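Local atomic coordinates of DltD domain-containing protein (Beauveria bassiana, PDB entry 7D78), a protein that probably acts as a polyketide thioesterase and cyclase of the alpha/beta hydrolase fold, closing medium-ring lactones. Residues R43-D48 against I71-Q76; I54-G59 against F80-Y85. One frame throughout, in Å; residues are numbered along the deposited sequence. Where two conformers were deposited one is given.

Interaction 1: R43-D48 against I71-Q76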
loop_
_atom_site.group_PDB
_atom_site.type_symbol
_atom_site.label_atom_id
_atom_site.label_comp_id
_atom_site.label_asym_id
_atom_site.label_seq_id
_atom_site.Cartn_x
_atom_site.Cartn_y
_atom_site.Cartn_z
ATOM N N ARG A 43 -17.712 -1.112 19.870
ATOM C CA ARG A 43 -19.040 -1.009 20.470
ATOM C C ARG A 43 -20.088 -1.203 19.386
ATOM O O ARG A 43 -20.042 -0.524 18.359
ATOM C CB ARG A 43 -19.270 0.354 21.116
ATOM C CG ARG A 43 -18.272 0.778 22.170
ATOM C CD ARG A 43 -18.674 2.151 22.661
ATOM N NE ARG A 43 -17.979 2.535 23.885
ATOM C CZ ARG A 43 -18.309 3.586 24.624
ATOM N NH1 ARG A 43 -19.334 4.354 24.268
ATOM N NH2 ARG A 43 -17.618 3.863 25.720
ATOM N N PHE A 44 -21.027 -2.114 19.620
ATOM C CA PHE A 44 -22.129 -2.360 18.698
ATOM C C PHE A 44 -23.417 -1.874 19.343
ATOM O O PHE A 44 -23.812 -2.376 20.402
ATOM C CB PHE A 44 -22.230 -3.839 18.339
ATOM C CG PHE A 44 -23.280 -4.139 17.312
ATOM C CD1 PHE A 44 -23.123 -3.710 16.002
ATOM C CD2 PHE A 44 -24.427 -4.838 17.657
ATOM C CE1 PHE A 44 -24.080 -3.984 15.044
ATOM C CE2 PHE A 44 -25.397 -5.120 16.706
ATOM C CZ PHE A 44 -25.226 -4.690 15.393
ATOM N N TYR A 45 -24.040 -0.884 18.724
ATOM C CA TYR A 45 -25.306 -0.308 19.175
ATOM C C TYR A 45 -26.415 -0.950 18.341
ATOM O O TYR A 45 -26.645 -0.553 17.197
ATOM C CB TYR A 45 -25.282 1.209 19.013
ATOM C CG TYR A 45 -24.293 1.954 19.901
ATOM C CD1 TYR A 45 -22.925 1.949 19.621
ATOM C CD2 TYR A 45 -24.733 2.690 21.001
ATOM C CE1 TYR A 45 -22.016 2.652 20.420
ATOM C CE2 TYR A 45 -23.836 3.394 21.810
ATOM C CZ TYR A 45 -22.479 3.371 21.512
ATOM O OH TYR A 45 -21.589 4.063 22.306
ATOM N N ALA A 46 -27.086 -1.956 18.905
ATOM C CA ALA A 46 -28.057 -2.764 18.176
ATOM C C ALA A 46 -29.423 -2.083 18.139
ATOM O O ALA A 46 -29.762 -1.271 18.999
ATOM C CB ALA A 46 -28.202 -4.144 18.818
ATOM N N VAL A 47 -30.214 -2.430 17.129
ATOM C CA VAL A 47 -31.613 -2.031 17.082
ATOM C C VAL A 47 -32.462 -3.286 17.192
ATOM O O VAL A 47 -32.002 -4.405 16.945
ATOM C CB VAL A 47 -31.973 -1.236 15.810
ATOM C CG1 VAL A 47 -31.097 0.007 15.703
ATOM C CG2 VAL A 47 -31.844 -2.121 14.572
ATOM N N ASP A 48 -33.716 -3.094 17.599
ATOM C CA ASP A 48 -34.641 -4.213 17.691
ATOM C C ASP A 48 -35.000 -4.701 16.295
ATOM O O ASP A 48 -35.038 -3.927 15.337
ATOM C CB ASP A 48 -35.911 -3.809 18.445
ATOM C CG ASP A 48 -35.628 -3.344 19.863
ATOM O OD1 ASP A 48 -34.884 -4.043 20.589
ATOM O OD2 ASP A 48 -36.153 -2.277 20.252
ATOM N N ILE A 71 -22.699 10.259 18.215
ATOM C CA ILE A 71 -23.275 10.048 16.889
ATOM C C ILE A 71 -23.936 8.675 16.803
ATOM O O ILE A 71 -25.030 8.533 16.236
ATOM C CB ILE A 71 -22.190 10.221 15.806
ATOM C CG1 ILE A 71 -21.401 11.514 16.022
ATOM C CG2 ILE A 71 -22.789 10.183 14.399
ATOM C CD1 ILE A 71 -22.084 12.739 15.477
ATOM N N ALA A 72 -23.291 7.645 17.369
ATOM C CA ALA A 72 -23.831 6.288 17.293
ATOM C C ALA A 72 -25.164 6.164 18.024
ATOM O O ALA A 72 -26.064 5.439 17.573
ATOM C CB ALA A 72 -22.833 5.291 17.870
ATOM N N GLU A 73 -25.292 6.823 19.180
ATOM C CA GLU A 73 -26.560 6.802 19.909
ATOM C C GLU A 73 -27.690 7.387 19.067
ATOM O O GLU A 73 -28.805 6.852 19.057
ATOM C CB GLU A 73 -26.419 7.574 21.222
ATOM C CG GLU A 73 -25.411 6.967 22.183
ATOM C CD GLU A 73 -25.210 7.812 23.432
ATOM O OE1 GLU A 73 -26.012 8.743 23.661
ATOM O OE2 GLU A 73 -24.251 7.544 24.186
ATOM N N THR A 74 -27.421 8.486 18.357
ATOM C CA THR A 74 -28.428 9.065 17.471
ATOM C C THR A 74 -28.762 8.112 16.335
ATOM O O THR A 74 -29.939 7.893 16.021
ATOM C CB THR A 74 -27.946 10.409 16.916
ATOM O OG1 THR A 74 -27.759 11.331 17.993
ATOM C CG2 THR A 74 -28.968 10.993 15.936
ATOM N N PHE A 75 -27.735 7.536 15.704
ATOM C CA PHE A 75 -27.975 6.555 14.648
ATOM C C PHE A 75 -28.836 5.412 15.167
ATOM O O PHE A 75 -29.814 5.011 14.527
ATOM C CB PHE A 75 -26.645 6.018 14.114
ATOM C CG PHE A 75 -25.901 6.971 13.214
ATOM C CD1 PHE A 75 -26.540 8.050 12.621
ATOM C CD2 PHE A 75 -24.548 6.769 12.943
ATOM C CE1 PHE A 75 -25.849 8.917 11.782
ATOM C CE2 PHE A 75 -23.844 7.635 12.108
ATOM C CZ PHE A 75 -24.490 8.709 11.527
ATOM N N GLN A 76 -28.497 4.891 16.347
ATOM C CA GLN A 76 -29.263 3.794 16.925
ATOM C C GLN A 76 -30.715 4.189 17.175
ATOM O O GLN A 76 -31.631 3.396 16.931
ATOM C CB GLN A 76 -28.609 3.347 18.225
ATOM C CG GLN A 76 -29.324 2.228 18.918
ATOM C CD GLN A 76 -28.744 1.964 20.288
ATOM O OE1 GLN A 76 -28.465 2.891 21.044
ATOM N NE2 GLN A 76 -28.545 0.700 20.608
HETATM O O HOH W 1 -22.817 5.441 24.178
#
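The ring of Tyr-45 takes the methyl of Ala-72 on one face: Ala-72 CB stands 3.9 Å from the ring centroid and 19° off the normal, a CH-pi contact. At the ring's edge, near its plane, lies Gln-76 OE1, and the amide that carries it is turned almost perpendicular, the two planes 81° apart. Phe-27, outside both segments, also meets the ring. Glu-73 approaches obliquely through its aliphatic part, with CG 3.9 Å from Tyr-45 CE2. The phenol oxygen has two polar partners. Arg-43 NH1 donates to Tyr-45 OH over 3.0 Å, nearly in the guanidinium plane, and one water lies 2.6 Å from the same Tyr-45 OH while donating to Glu-73 OE2. The water thus bridges ring and carboxylate, and the opposite charges of Arg-43 and Glu-73 stay apart, Arg-43 NH1 to Glu-73 OE2 being 5.9 Å. Gln-76 makes the direct polar link. With its CG anti to the backbone N and the chain extended beyond, the amide reaches past Tyr-45 CB, and Gln-76 NE2 donates to Ala-46 O at 2.8 Å with an N-H...O angle of 162°. The same NE2 is hydrogen-bonded to Ser-26 O, so two carbonyls fix the rotation of the amide. Val-47 closes this end, its CG1 3.6 Å from Gln-76 O. The axes of strand 43-45 and helix 71-76 run roughly the same way and approach to 9.3 Å, as expected of a helix packed on the sheet of an alpha/beta hydrolase.

Interaction 2: I54-G59 against F80-Y85; sequences IIMTPG and FNTYIY
Ile-54 and Phe-80 open the pairing at one end, where Ile-54 CD1 comes obliquely to 3.7 Å from Phe-80 CG. From there the backbones run in tight register: Ile-54 N donates to Asn-81 O, Tyr-83 N to Ile-54 O, and Met-56 N to Tyr-83 O, the last at 2.8 Å with an N-H...O angle of 179°. On the face carrying Thr-82 and Ile-84, Met-56 CG lies beside the backbone N, anti to the carbonyl carbon, and the next bond is extended, which brings Met-56 SD to 3.4 Å from Thr-82 CG2; Ile-84 lies beside Met-56, pointing the same way. These parallel bridges, Ile-54 with Thr-82 through Met-56 with Ile-84, join the two strands of a beta-alpha-beta unit whose connecting helix is 68-77, within the central sheet of the alpha/beta hydrolase fold. The other face is less closely knit near its middle, where Ile-55 CG1 and Tyr-83 CB are 4.4 Å apart; since all the touching residues are buried, this looser side is still interior, lined by helix 103-118. Farther on, packing tightens again. Tyr-85 takes chi1 70°, between its backbone N and carbonyl carbon, which brings the ring toward strand 51-57, with Thr-57 OG1 at its edge, near its plane, and 2.6 Å from Tyr-85 OH, a short hydrogen bond between the two hydroxyls. A phenylalanine in place of Tyr-85 would probably leave the Thr-57 hydroxyl without this mate. Ile-55 CG2 comes obliquely to the same ring, 3.9 Å from Tyr-85 CE1, and Pro-58 CD approaches Tyr-85 O, a buried carbonyl with no hydrogen-bond partner in the model.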
loop_
_atom_site.group_PDB
_atom_site.type_symbol
_atom_site.label_atom_id
_atom_site.label_comp_id
_atom_site.label_asym_id
_atom_site.label_seq_id
_atom_site.Cartn_x
_atom_site.Cartn_y
_atom_site.Cartn_z
ATOM N N ILE A 54 -24.449 0.841 10.195
ATOM C CA ILE A 54 -23.439 1.836 9.852
ATOM C C ILE A 54 -22.174 1.478 10.615
ATOM O O ILE A 54 -22.196 1.404 11.847
ATOM C CB ILE A 54 -23.893 3.262 10.202
ATOM C CG1 ILE A 54 -25.211 3.612 9.500
ATOM C CG2 ILE A 54 -22.791 4.257 9.886
ATOM C CD1 ILE A 54 -25.854 4.879 10.056
ATOM N N ILE A 55 -21.078 1.251 9.892
ATOM C CA ILE A 55 -19.780 0.955 10.498
ATOM C C ILE A 55 -18.951 2.231 10.465
ATOM O O ILE A 55 -18.675 2.764 9.384
ATOM C CB ILE A 55 -19.059 -0.188 9.764
ATOM C CG1 ILE A 55 -19.812 -1.509 9.933
ATOM C CG2 ILE A 55 -17.605 -0.329 10.276
ATOM C CD1 ILE A 55 -19.516 -2.529 8.805
ATOM N N MET A 56 -18.557 2.726 11.641
ATOM C CA MET A 56 -17.893 4.018 11.786
ATOM C C MET A 56 -16.410 3.812 12.084
ATOM O O MET A 56 -16.061 3.182 13.087
ATOM C CB MET A 56 -18.537 4.842 12.909
ATOM C CG MET A 56 -20.022 5.153 12.692
ATOM S SD MET A 56 -20.768 5.963 14.129
ATOM C CE MET A 56 -19.994 7.577 14.059
ATOM N N THR A 57 -15.547 4.381 11.236
ATOM C CA THR A 57 -14.099 4.310 11.431
ATOM C C THR A 57 -13.591 5.628 12.003
ATOM O O THR A 57 -13.801 6.681 11.382
ATOM C CB THR A 57 -13.388 4.007 10.110
ATOM O OG1 THR A 57 -13.761 2.700 9.636
ATOM C CG2 THR A 57 -11.870 4.027 10.311
ATOM N N PRO A 58 -12.903 5.623 13.145
ATOM C CA PRO A 58 -12.379 6.872 13.713
ATOM C C PRO A 58 -11.217 7.443 12.908
ATOM O O PRO A 58 -10.671 6.825 11.994
ATOM C CB PRO A 58 -11.905 6.464 15.117
ATOM C CG PRO A 58 -12.505 5.111 15.374
ATOM C CD PRO A 58 -12.630 4.467 14.011
ATOM N N GLY A 59 -10.817 8.647 13.308
ATOM C CA GLY A 59 -9.704 9.343 12.695
ATOM C C GLY A 59 -8.344 8.818 13.131
ATOM O O GLY A 59 -8.207 7.788 13.793
ATOM N N PHE A 80 -30.657 2.538 13.115
ATOM C CA PHE A 80 -29.436 2.031 12.490
ATOM C C PHE A 80 -28.582 1.309 13.526
ATOM O O PHE A 80 -28.117 1.936 14.485
ATOM C CB PHE A 80 -28.627 3.168 11.864
ATOM C CG PHE A 80 -29.323 3.866 10.729
ATOM C CD1 PHE A 80 -29.227 3.376 9.434
ATOM C CD2 PHE A 80 -30.060 5.021 10.954
ATOM C CE1 PHE A 80 -29.870 4.020 8.381
ATOM C CE2 PHE A 80 -30.705 5.672 9.906
ATOM C CZ PHE A 80 -30.608 5.170 8.619
ATOM N N ASN A 81 -28.382 -0.001 13.343
ATOM C CA ASN A 81 -27.262 -0.660 14.013
ATOM C C ASN A 81 -26.008 0.152 13.734
ATOM O O ASN A 81 -25.769 0.550 12.594
ATOM C CB ASN A 81 -27.039 -2.086 13.504
ATOM C CG ASN A 81 -28.203 -3.019 13.759
ATOM O OD1 ASN A 81 -28.418 -3.498 14.880
ATOM N ND2 ASN A 81 -28.914 -3.351 12.695
ATOM N N THR A 82 -25.213 0.411 14.770
ATOM C CA THR A 82 -23.993 1.191 14.606
ATOM C C THR A 82 -22.835 0.486 15.299
ATOM O O THR A 82 -22.950 0.087 16.460
ATOM C CB THR A 82 -24.159 2.618 15.154
ATOM O OG1 THR A 82 -25.295 3.237 14.539
ATOM C CG2 THR A 82 -22.933 3.443 14.821
ATOM N N TYR A 83 -21.725 0.331 14.581
ATOM C CA TYR A 83 -20.500 -0.266 15.109
ATOM C C TYR A 83 -19.395 0.779 15.058
ATOM O O TYR A 83 -19.024 1.233 13.972
ATOM C CB TYR A 83 -20.103 -1.497 14.288
ATOM C CG TYR A 83 -18.924 -2.304 14.820
ATOM C CD1 TYR A 83 -18.921 -2.781 16.119
ATOM C CD2 TYR A 83 -17.838 -2.630 13.997
ATOM C CE1 TYR A 83 -17.872 -3.544 16.609
ATOM C CE2 TYR A 83 -16.779 -3.407 14.472
ATOM C CZ TYR A 83 -16.801 -3.857 15.789
ATOM O OH TYR A 83 -15.766 -4.625 16.301
ATOM N N ILE A 84 -18.908 1.198 16.225
ATOM C CA ILE A 84 -17.680 1.983 16.330
ATOM C C ILE A 84 -16.589 1.049 16.826
ATOM O O ILE A 84 -16.805 0.287 17.775
ATOM C CB ILE A 84 -17.835 3.182 17.284
ATOM C CG1 ILE A 84 -19.258 3.734 17.293
ATOM C CG2 ILE A 84 -16.852 4.292 16.925
ATOM C CD1 ILE A 84 -19.431 4.809 18.341
ATOM N N TYR A 85 -15.418 1.100 16.200
ATOM C CA TYR A 85 -14.359 0.159 16.540
ATOM C C TYR A 85 -13.015 0.871 16.598
ATOM O O TYR A 85 -12.818 1.935 16.001
ATOM C CB TYR A 85 -14.301 -1.017 15.529
ATOM C CG TYR A 85 -13.798 -0.590 14.157
ATOM C CD1 TYR A 85 -14.664 -0.034 13.223
ATOM C CD2 TYR A 85 -12.449 -0.705 13.819
ATOM C CE1 TYR A 85 -14.205 0.391 11.974
ATOM C CE2 TYR A 85 -11.976 -0.280 12.585
ATOM C CZ TYR A 85 -12.857 0.265 11.670
ATOM O OH TYR A 85 -12.384 0.667 10.454
#

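Interactions 1 and 2 have centres about 9 Å apart and meet at strand 81-86, which belongs to interaction 2 and lies between strands 39-45 and 51-57. Along its edge away from strand 51-57 it pairs antiparallel with strand 39-45, with probable hydrogen bonds from Arg-43 N to Ile-84 O and from Tyr-45 N to Thr-82 O, each 2.7 Å. Helix 68-77 ties them a second time: Phe-75 CB packs 3.1 Å from Thr-82 OG1, and Ala-72 reaches both Thr-82 and Ile-84. Interaction 2, centred about 10 Å from the chain's centre, is fully buried, and its Thr-57 side chain touches the probable nucleophile elbow at Gly-132, Ser-134 and Gly-136; interaction 1, about 18 Å out, is only partly buried.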